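Local coordinates for protein nitrite oxidoreductase subunit C (Kuenenia stuttgartiensis, PDB 7B04) that binds a heme b group and calcium ions as a subunit of the nitrite oxidoreductase complex of an anammox bacterium, probably serving in electron transfer, at residues C[40-45]-C[151-156]; C[287-292]-C[310-315]. One frame throughout, in Å; residues are numbered along the deposited sequence.

Contact 1: residues C[40-45]-C[151-156]; sequences EELTPA and FSPRMG. With HEM (protoporphyrin IX containing Fe), chain B.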
loop_
_atom_site.group_PDB
_atom_site.type_symbol
_atom_site.label_atom_id
_atom_site.label_comp_id
_atom_site.label_asym_id
_atom_site.label_seq_id
_atom_site.Cartn_x
_atom_site.Cartn_y
_atom_site.Cartn_z
ATOM N N GLU C 40 -62.551 -8.711 8.618
ATOM C CA GLU C 40 -62.603 -8.842 7.164
ATOM C C GLU C 40 -61.597 -9.874 6.681
ATOM O O GLU C 40 -61.862 -10.608 5.720
ATOM C CB GLU C 40 -62.353 -7.481 6.501
ATOM C CG GLU C 40 -62.179 -7.545 4.988
ATOM C CD GLU C 40 -62.744 -6.330 4.274
ATOM O OE1 GLU C 40 -62.932 -5.285 4.931
ATOM O OE2 GLU C 40 -62.994 -6.419 3.052
ATOM N N GLU C 41 -60.440 -9.943 7.339
ATOM C CA GLU C 41 -59.419 -10.920 6.985
ATOM C C GLU C 41 -59.824 -12.344 7.363
ATOM O O GLU C 41 -59.480 -13.293 6.649
ATOM C CB GLU C 41 -58.108 -10.543 7.676
ATOM C CG GLU C 41 -57.493 -9.255 7.153
ATOM C CD GLU C 41 -56.235 -8.861 7.901
ATOM O OE1 GLU C 41 -56.345 -8.168 8.936
ATOM O OE2 GLU C 41 -55.136 -9.252 7.458
ATOM N N LEU C 42 -60.534 -12.518 8.481
ATOM C CA LEU C 42 -60.832 -13.861 8.974
ATOM C C LEU C 42 -61.993 -14.543 8.250
ATOM O O LEU C 42 -62.028 -15.777 8.192
ATOM C CB LEU C 42 -61.087 -13.815 10.482
ATOM C CG LEU C 42 -59.796 -13.439 11.220
ATOM C CD1 LEU C 42 -59.996 -13.385 12.726
ATOM C CD2 LEU C 42 -58.667 -14.397 10.849
ATOM N N THR C 43 -62.952 -13.790 7.716
ATOM C CA THR C 43 -64.046 -14.432 6.984
ATOM C C THR C 43 -63.605 -14.745 5.557
ATOM O O THR C 43 -63.106 -13.855 4.862
ATOM C CB THR C 43 -65.295 -13.549 6.950
ATOM O OG1 THR C 43 -65.173 -12.586 5.897
ATOM C CG2 THR C 43 -65.481 -12.822 8.267
ATOM N N PRO C 44 -63.769 -15.981 5.089
ATOM C CA PRO C 44 -63.343 -16.314 3.725
ATOM C C PRO C 44 -64.167 -15.568 2.685
ATOM O O PRO C 44 -65.288 -15.122 2.937
ATOM C CB PRO C 44 -63.576 -17.826 3.634
ATOM C CG PRO C 44 -63.603 -18.297 5.052
ATOM C CD PRO C 44 -64.221 -17.172 5.828
ATOM N N ALA C 45 -63.585 -15.438 1.496
ATOM C CA ALA C 45 -64.292 -14.835 0.375
ATOM C C ALA C 45 -65.464 -15.712 -0.056
ATOM O O ALA C 45 -65.562 -16.888 0.303
ATOM C CB ALA C 45 -63.344 -14.607 -0.801
ATOM N N PHE C 151 -58.606 -18.888 11.470
ATOM C CA PHE C 151 -57.333 -19.362 10.924
ATOM C C PHE C 151 -56.794 -18.212 10.077
ATOM O O PHE C 151 -57.242 -18.004 8.946
ATOM C CB PHE C 151 -57.520 -20.645 10.123
ATOM C CG PHE C 151 -56.237 -21.352 9.764
ATOM C CD1 PHE C 151 -55.004 -20.733 9.870
ATOM C CD2 PHE C 151 -56.273 -22.664 9.346
ATOM C CE1 PHE C 151 -53.845 -21.408 9.529
ATOM C CE2 PHE C 151 -55.125 -23.344 9.006
ATOM C CZ PHE C 151 -53.909 -22.719 9.100
ATOM N N SER C 152 -55.823 -17.491 10.628
ATOM C CA SER C 152 -55.354 -16.241 10.039
ATOM C C SER C 152 -54.820 -16.434 8.622
ATOM O O SER C 152 -54.041 -17.365 8.375
ATOM C CB SER C 152 -54.266 -15.627 10.918
ATOM O OG SER C 152 -53.720 -14.470 10.311
ATOM N N PRO C 153 -55.205 -15.579 7.672
ATOM C CA PRO C 153 -54.623 -15.622 6.328
ATOM C C PRO C 153 -53.272 -14.931 6.210
ATOM O O PRO C 153 -52.782 -14.755 5.092
ATOM C CB PRO C 153 -55.681 -14.892 5.486
ATOM C CG PRO C 153 -56.259 -13.898 6.428
ATOM C CD PRO C 153 -56.263 -14.560 7.785
ATOM N N ARG C 154 -52.690 -14.489 7.324
ATOM C CA ARG C 154 -51.370 -13.859 7.315
ATOM C C ARG C 154 -50.293 -14.943 7.390
ATOM O O ARG C 154 -49.587 -15.104 8.389
ATOM C CB ARG C 154 -51.247 -12.863 8.460
ATOM C CG ARG C 154 -52.232 -11.709 8.393
ATOM C CD ARG C 154 -52.005 -10.745 9.543
ATOM N NE ARG C 154 -52.990 -9.667 9.573
ATOM C CZ ARG C 154 -53.013 -8.708 10.493
ATOM N NH1 ARG C 154 -52.095 -8.687 11.450
ATOM N NH2 ARG C 154 -53.944 -7.767 10.453
ATOM N N MET C 155 -50.179 -15.694 6.292
ATOM C CA MET C 155 -49.247 -16.820 6.188
ATOM C C MET C 155 -49.445 -17.831 7.316
ATOM O O MET C 155 -48.486 -18.383 7.856
ATOM C CB MET C 155 -47.797 -16.335 6.168
ATOM C CG MET C 155 -47.434 -15.468 4.989
ATOM S SD MET C 155 -45.780 -14.794 5.201
ATOM C CE MET C 155 -44.778 -16.256 4.961
ATOM N N GLY C 156 -50.701 -18.089 7.668
ATOM C CA GLY C 156 -50.983 -19.013 8.749
ATOM C C GLY C 156 -50.895 -18.362 10.118
ATOM O O GLY C 156 -50.899 -17.134 10.265
HETATM C CHA HEM B . -42.749 -13.590 3.339
HETATM C CHB HEM B . -45.753 -10.915 6.089
HETATM C CHC HEM B . -49.462 -12.796 3.573
HETATM C CHD HEM B . -46.466 -15.616 0.926
HETATM C C1A HEM B . -43.235 -12.784 4.352
HETATM C C2A HEM B . -42.478 -12.289 5.483
HETATM C C3A HEM B . -43.298 -11.541 6.241
HETATM C C4A HEM B . -44.613 -11.550 5.632
HETATM C CMA HEM B . -42.938 -10.797 7.546
HETATM C CAA HEM B . -40.974 -12.570 5.706
HETATM C CBA HEM B . -40.749 -13.396 6.965
HETATM C CGA HEM B . -40.767 -14.855 6.611
HETATM O O1A HEM B . -41.275 -15.664 7.429
HETATM O O2A HEM B . -40.285 -15.199 5.502
HETATM C C1B HEM B . -47.030 -11.135 5.610
HETATM C C2B HEM B . -48.231 -10.406 5.968
HETATM C C3B HEM B . -49.264 -10.931 5.276
HETATM C C4B HEM B . -48.738 -12.001 4.445
HETATM C CMB HEM B . -48.236 -9.254 6.996
HETATM C CAB HEM B . -50.764 -10.531 5.264
HETATM C CBB HEM B . -51.263 -9.424 5.827
HETATM C C1C HEM B . -48.971 -13.665 2.612
HETATM C C2C HEM B . -49.754 -14.296 1.563
HETATM C C3C HEM B . -48.938 -15.062 0.832
HETATM C C4C HEM B . -47.601 -14.969 1.392
HETATM C CMC HEM B . -51.268 -14.098 1.323
HETATM C CAC HEM B . -49.350 -15.913 -0.391
HETATM C CBC HEM B . -49.039 -17.209 -0.474
HETATM C C1D HEM B . -45.185 -15.237 1.287
HETATM C C2D HEM B . -43.951 -15.560 0.591
HETATM C C3D HEM B . -42.937 -15.003 1.252
HETATM C C4D HEM B . -43.476 -14.299 2.402
HETATM C CMD HEM B . -43.811 -16.405 -0.693
HETATM C CAD HEM B . -41.450 -15.104 0.850
HETATM C CBD HEM B . -41.006 -13.854 0.101
HETATM C CGD HEM B . -39.629 -14.070 -0.474
HETATM O O1D HEM B . -39.140 -13.180 -1.212
HETATM O O2D HEM B . -39.018 -15.136 -0.206
HETATM N NA HEM B . -44.527 -12.317 4.487
HETATM N NB HEM B . -47.382 -12.092 4.684
HETATM N NC HEM B . -47.658 -14.100 2.483
HETATM N ND HEM B . -44.854 -14.458 2.392
HETATM FE FE HEM B . -46.068 -13.306 3.767
#

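Contact 2: residues C[287-292]-C[310-315]; sequences TYFNMA and QWHPLS. With HEM (protoporphyrin IX containing Fe), chain B.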
loop_
_atom_site.group_PDB
_atom_site.type_symbol
_atom_site.label_atom_id
_atom_site.label_comp_id
_atom_site.label_asym_id
_atom_site.label_seq_id
_atom_site.Cartn_x
_atom_site.Cartn_y
_atom_site.Cartn_z
ATOM N N THR C 287 -61.243 -27.037 -0.018
ATOM C CA THR C 287 -60.338 -26.397 0.959
ATOM C C THR C 287 -60.320 -24.903 0.643
ATOM O O THR C 287 -61.265 -24.432 0.057
ATOM C CB THR C 287 -58.971 -27.077 1.003
ATOM O OG1 THR C 287 -58.289 -26.637 2.166
ATOM C CG2 THR C 287 -58.106 -26.755 -0.182
ATOM N N TYR C 288 -59.332 -24.182 1.140
ATOM C CA TYR C 288 -59.179 -22.754 0.918
ATOM C C TYR C 288 -57.791 -22.462 0.358
ATOM O O TYR C 288 -56.893 -23.307 0.396
ATOM C CB TYR C 288 -59.420 -21.960 2.214
ATOM C CG TYR C 288 -60.780 -22.204 2.846
ATOM C CD1 TYR C 288 -61.068 -23.406 3.483
ATOM C CD2 TYR C 288 -61.777 -21.236 2.800
ATOM C CE1 TYR C 288 -62.305 -23.639 4.054
ATOM C CE2 TYR C 288 -63.020 -21.461 3.372
ATOM C CZ TYR C 288 -63.276 -22.665 3.997
ATOM O OH TYR C 288 -64.506 -22.898 4.568
ATOM N N PHE C 289 -57.629 -21.261 -0.196
ATOM C CA PHE C 289 -56.329 -20.825 -0.687
ATOM C C PHE C 289 -56.208 -19.317 -0.517
ATOM O O PHE C 289 -57.191 -18.612 -0.267
ATOM C CB PHE C 289 -56.098 -21.244 -2.149
ATOM C CG PHE C 289 -56.762 -20.349 -3.161
ATOM C CD1 PHE C 289 -58.061 -20.593 -3.573
ATOM C CD2 PHE C 289 -56.079 -19.275 -3.713
ATOM C CE1 PHE C 289 -58.669 -19.778 -4.509
ATOM C CE2 PHE C 289 -56.685 -18.455 -4.643
ATOM C CZ PHE C 289 -57.981 -18.707 -5.043
ATOM N N ASN C 290 -54.978 -18.828 -0.664
ATOM C CA ASN C 290 -54.681 -17.405 -0.618
ATOM C C ASN C 290 -53.539 -17.118 -1.584
ATOM O O ASN C 290 -52.841 -18.027 -2.036
ATOM C CB ASN C 290 -54.320 -16.956 0.805
ATOM C CG ASN C 290 -54.527 -15.473 1.022
ATOM O OD1 ASN C 290 -54.889 -14.746 0.101
ATOM N ND2 ASN C 290 -54.298 -15.015 2.248
ATOM N N MET C 291 -53.357 -15.836 -1.902
ATOM C CA MET C 291 -52.489 -15.444 -3.003
ATOM C C MET C 291 -51.682 -14.209 -2.625
ATOM O O MET C 291 -52.076 -13.421 -1.762
ATOM C CB MET C 291 -53.311 -15.169 -4.271
ATOM C CG MET C 291 -52.496 -14.977 -5.535
ATOM S SD MET C 291 -53.487 -14.330 -6.891
ATOM C CE MET C 291 -54.560 -15.724 -7.202
ATOM N N ALA C 292 -50.538 -14.053 -3.290
ATOM C CA ALA C 292 -49.709 -12.863 -3.160
ATOM C C ALA C 292 -48.853 -12.729 -4.411
ATOM O O ALA C 292 -48.537 -13.722 -5.072
ATOM C CB ALA C 292 -48.824 -12.910 -1.912
ATOM N N GLN C 310 -57.931 -12.143 2.224
ATOM C CA GLN C 310 -58.895 -13.146 2.648
ATOM C C GLN C 310 -58.532 -14.517 2.104
ATOM O O GLN C 310 -57.920 -14.641 1.040
ATOM C CB GLN C 310 -60.294 -12.819 2.127
ATOM C CG GLN C 310 -60.760 -11.400 2.339
ATOM C CD GLN C 310 -61.892 -11.036 1.397
ATOM O OE1 GLN C 310 -62.327 -11.857 0.590
ATOM N NE2 GLN C 310 -62.377 -9.805 1.500
ATOM N N TRP C 311 -58.883 -15.548 2.871
ATOM C CA TRP C 311 -58.873 -16.904 2.347
ATOM C C TRP C 311 -59.892 -17.013 1.218
ATOM O O TRP C 311 -60.982 -16.440 1.291
ATOM C CB TRP C 311 -59.193 -17.912 3.450
ATOM C CG TRP C 311 -58.053 -18.154 4.386
ATOM C CD1 TRP C 311 -57.939 -17.715 5.673
ATOM C CD2 TRP C 311 -56.858 -18.893 4.107
ATOM N NE1 TRP C 311 -56.748 -18.138 6.213
ATOM C CE2 TRP C 311 -56.066 -18.862 5.271
ATOM C CE3 TRP C 311 -56.382 -19.580 2.985
ATOM C CZ2 TRP C 311 -54.824 -19.490 5.346
ATOM C CZ3 TRP C 311 -55.149 -20.202 3.061
ATOM C CH2 TRP C 311 -54.386 -20.155 4.233
ATOM N N HIS C 312 -59.542 -17.752 0.180
ATOM C CA HIS C 312 -60.527 -17.951 -0.871
ATOM C C HIS C 312 -60.928 -19.418 -0.947
ATOM O O HIS C 312 -60.064 -20.297 -0.877
ATOM C CB HIS C 312 -59.982 -17.504 -2.232
ATOM C CG HIS C 312 -59.747 -16.029 -2.339
ATOM N ND1 HIS C 312 -60.749 -15.137 -2.653
ATOM C CD2 HIS C 312 -58.625 -15.292 -2.173
ATOM C CE1 HIS C 312 -60.254 -13.911 -2.675
ATOM N NE2 HIS C 312 -58.967 -13.978 -2.387
ATOM N N PRO C 313 -62.217 -19.717 -1.092
ATOM C CA PRO C 313 -62.637 -21.121 -1.141
ATOM C C PRO C 313 -62.163 -21.795 -2.417
ATOM O O PRO C 313 -62.049 -21.174 -3.476
ATOM C CB PRO C 313 -64.169 -21.038 -1.099
ATOM C CG PRO C 313 -64.466 -19.686 -0.550
ATOM C CD PRO C 313 -63.369 -18.804 -1.061
ATOM N N LEU C 314 -61.887 -23.090 -2.299
ATOM C CA LEU C 314 -61.418 -23.894 -3.417
ATOM C C LEU C 314 -62.162 -25.218 -3.398
ATOM O O LEU C 314 -62.264 -25.849 -2.345
ATOM C CB LEU C 314 -59.907 -24.130 -3.321
ATOM C CG LEU C 314 -59.360 -25.288 -4.151
ATOM C CD1 LEU C 314 -59.198 -24.819 -5.568
ATOM C CD2 LEU C 314 -58.036 -25.786 -3.605
ATOM N N SER C 315 -62.680 -25.634 -4.553
ATOM C CA SER C 315 -63.372 -26.909 -4.680
ATOM C C SER C 315 -62.781 -27.706 -5.833
ATOM O O SER C 315 -62.491 -27.153 -6.898
ATOM C CB SER C 315 -64.877 -26.710 -4.902
ATOM O OG SER C 315 -65.529 -27.952 -5.097
HETATM C CHA HEM B . -42.749 -13.590 3.339
HETATM C CHB HEM B . -45.753 -10.915 6.089
HETATM C CHC HEM B . -49.462 -12.796 3.573
HETATM C CHD HEM B . -46.466 -15.616 0.926
HETATM C C1A HEM B . -43.235 -12.784 4.352
HETATM C C2A HEM B . -42.478 -12.289 5.483
HETATM C C3A HEM B . -43.298 -11.541 6.241
HETATM C C4A HEM B . -44.613 -11.550 5.632
HETATM C CMA HEM B . -42.938 -10.797 7.546
HETATM C CAA HEM B . -40.974 -12.570 5.706
HETATM C CBA HEM B . -40.749 -13.396 6.965
HETATM C CGA HEM B . -40.767 -14.855 6.611
HETATM O O1A HEM B . -41.275 -15.664 7.429
HETATM O O2A HEM B . -40.285 -15.199 5.502
HETATM C C1B HEM B . -47.030 -11.135 5.610
HETATM C C2B HEM B . -48.231 -10.406 5.968
HETATM C C3B HEM B . -49.264 -10.931 5.276
HETATM C C4B HEM B . -48.738 -12.001 4.445
HETATM C CMB HEM B . -48.236 -9.254 6.996
HETATM C CAB HEM B . -50.764 -10.531 5.264
HETATM C CBB HEM B . -51.263 -9.424 5.827
HETATM C C1C HEM B . -48.971 -13.665 2.612
HETATM C C2C HEM B . -49.754 -14.296 1.563
HETATM C C3C HEM B . -48.938 -15.062 0.832
HETATM C C4C HEM B . -47.601 -14.969 1.392
HETATM C CMC HEM B . -51.268 -14.098 1.323
HETATM C CAC HEM B . -49.350 -15.913 -0.391
HETATM C CBC HEM B . -49.039 -17.209 -0.474
HETATM C C1D HEM B . -45.185 -15.237 1.287
HETATM C C2D HEM B . -43.951 -15.560 0.591
HETATM C C3D HEM B . -42.937 -15.003 1.252
HETATM C C4D HEM B . -43.476 -14.299 2.402
HETATM C CMD HEM B . -43.811 -16.405 -0.693
HETATM C CAD HEM B . -41.450 -15.104 0.850
HETATM C CBD HEM B . -41.006 -13.854 0.101
HETATM C CGD HEM B . -39.629 -14.070 -0.474
HETATM O O1D HEM B . -39.140 -13.180 -1.212
HETATM O O2D HEM B . -39.018 -15.136 -0.206
HETATM N NA HEM B . -44.527 -12.317 4.487
HETATM N NB HEM B . -47.382 -12.092 4.684
HETATM N NC HEM B . -47.658 -14.100 2.483
HETATM N ND HEM B . -44.854 -14.458 2.392
HETATM FE FE HEM B . -46.068 -13.306 3.767
#

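Contact 1: residues C[40-45]-C[151-156]
Glu41 and Leu42, in the last turn of a short helix, lie against an irregular loop, with the CA of Leu42 6.1 Å from that of Ser152 and the CA of Glu41 6.7 Å from that of Pro153. Glu41 reaches across as an extended chain to a side-on salt bridge: Arg154 NE donates to Glu41 OE2 at 3.0 Å, almost straight and in the guanidinium plane, while Arg154 NH2 meets the syn lone pair of Glu41 OE1 at 2.9 Å. The planes of the two groups stand 34° apart. A long, straight arginine suits this place, since its NH1 also donates to the carbonyl of Lys35 and its CG rests on the heme vinyl, 3.6 Å from HEM CBB. Beside the ion pair, nearer the backbones, the contact is apolar. The branched Leu42 offers its methyl CD2 to Ser152 CA and to Pro153 CD, 3.9 Å away, the leucine and proline side chains crossing at about a right angle. Ser152 OG accepts from Arg154 N, two residues on, an ST turn. Just beyond, Met155 SD, an axial ligand, binds the heme iron, which Lys305 NZ also binds, consistent with the Met/Lys-ligated heme b of the ethylbenzene dehydrogenase family.

Contact 2: residues C[287-292]-C[310-315]
Phe289 has a chi1 of 80°, which puts CG between its backbone N and carbonyl carbon, and from there the ring lies beside His312 CB; the antiparallel register places both side chains on one face of the sheet. The strands form an antiparallel beta hairpin, in which Thr287 pairs with Leu314 and Phe289 with His312 as hydrogen-bonded pairs around the non-hydrogen-bonded pair Tyr288 and Pro313. Proline is tolerated at that middle place because its nitrogen, which carries no hydrogen, is not called on to donate to the partner strand. Four N-H...O=C bonds join the strands, among them Phe289 N to His312 O at 2.7 Å. His312 CB lies over one face of the phenyl ring of Phe289 in a CH-pi contact, 3.8 Å from its centroid and offset toward the rim, while Leu314 CB comes to the ring edge. Thr287 and Leu314 point the same way, Thr287 CG2 3.6 Å from Leu314 CD2. On the other face, Tyr288 CB packs on Trp311 CE3 at 3.9 Å. The indole NE1 is satisfied by the carbonyl of Phe151.

Asn290, its CG anti to the backbone N, sets its amide beside the heme, and ND2 makes weak bonds to the carbonyls of Pro153 and Ser308. An alanine here would probably leave those two carbonyls without this donor and open a gap beside the heme methyl CMC. Asparagine also suits the spot because its OD1 accepts the N-H of Met291 at 2.7 Å, from above the amide plane. Farther along the same strand, Ala292, with only a methyl, has CB 3.4 Å from the vinyl carbon CAC of the heme.

Overall arrangement
Contact 1 and contact 2 are neighbours, their centres 9 Å apart, and they meet the same heme with different parts of the fold. Trp311 joins them: its NE1 is 2.8 Å from Phe151 O, and on its backbone side Ala45 N lies 2.8 Å from Trp311 O, a probable hydrogen bond, so the strand of contact 2 is tied to both segments of contact 1. Ala45 CB also packs on His312. At the heme, the loop 151-156 supplies the axial methionine and strand 287-292 lines the pocket, the side chain of Asn290 being about 7 Å from that of Met155. Lys305, the other iron ligand, lies between the two strand segments of contact 2 in sequence.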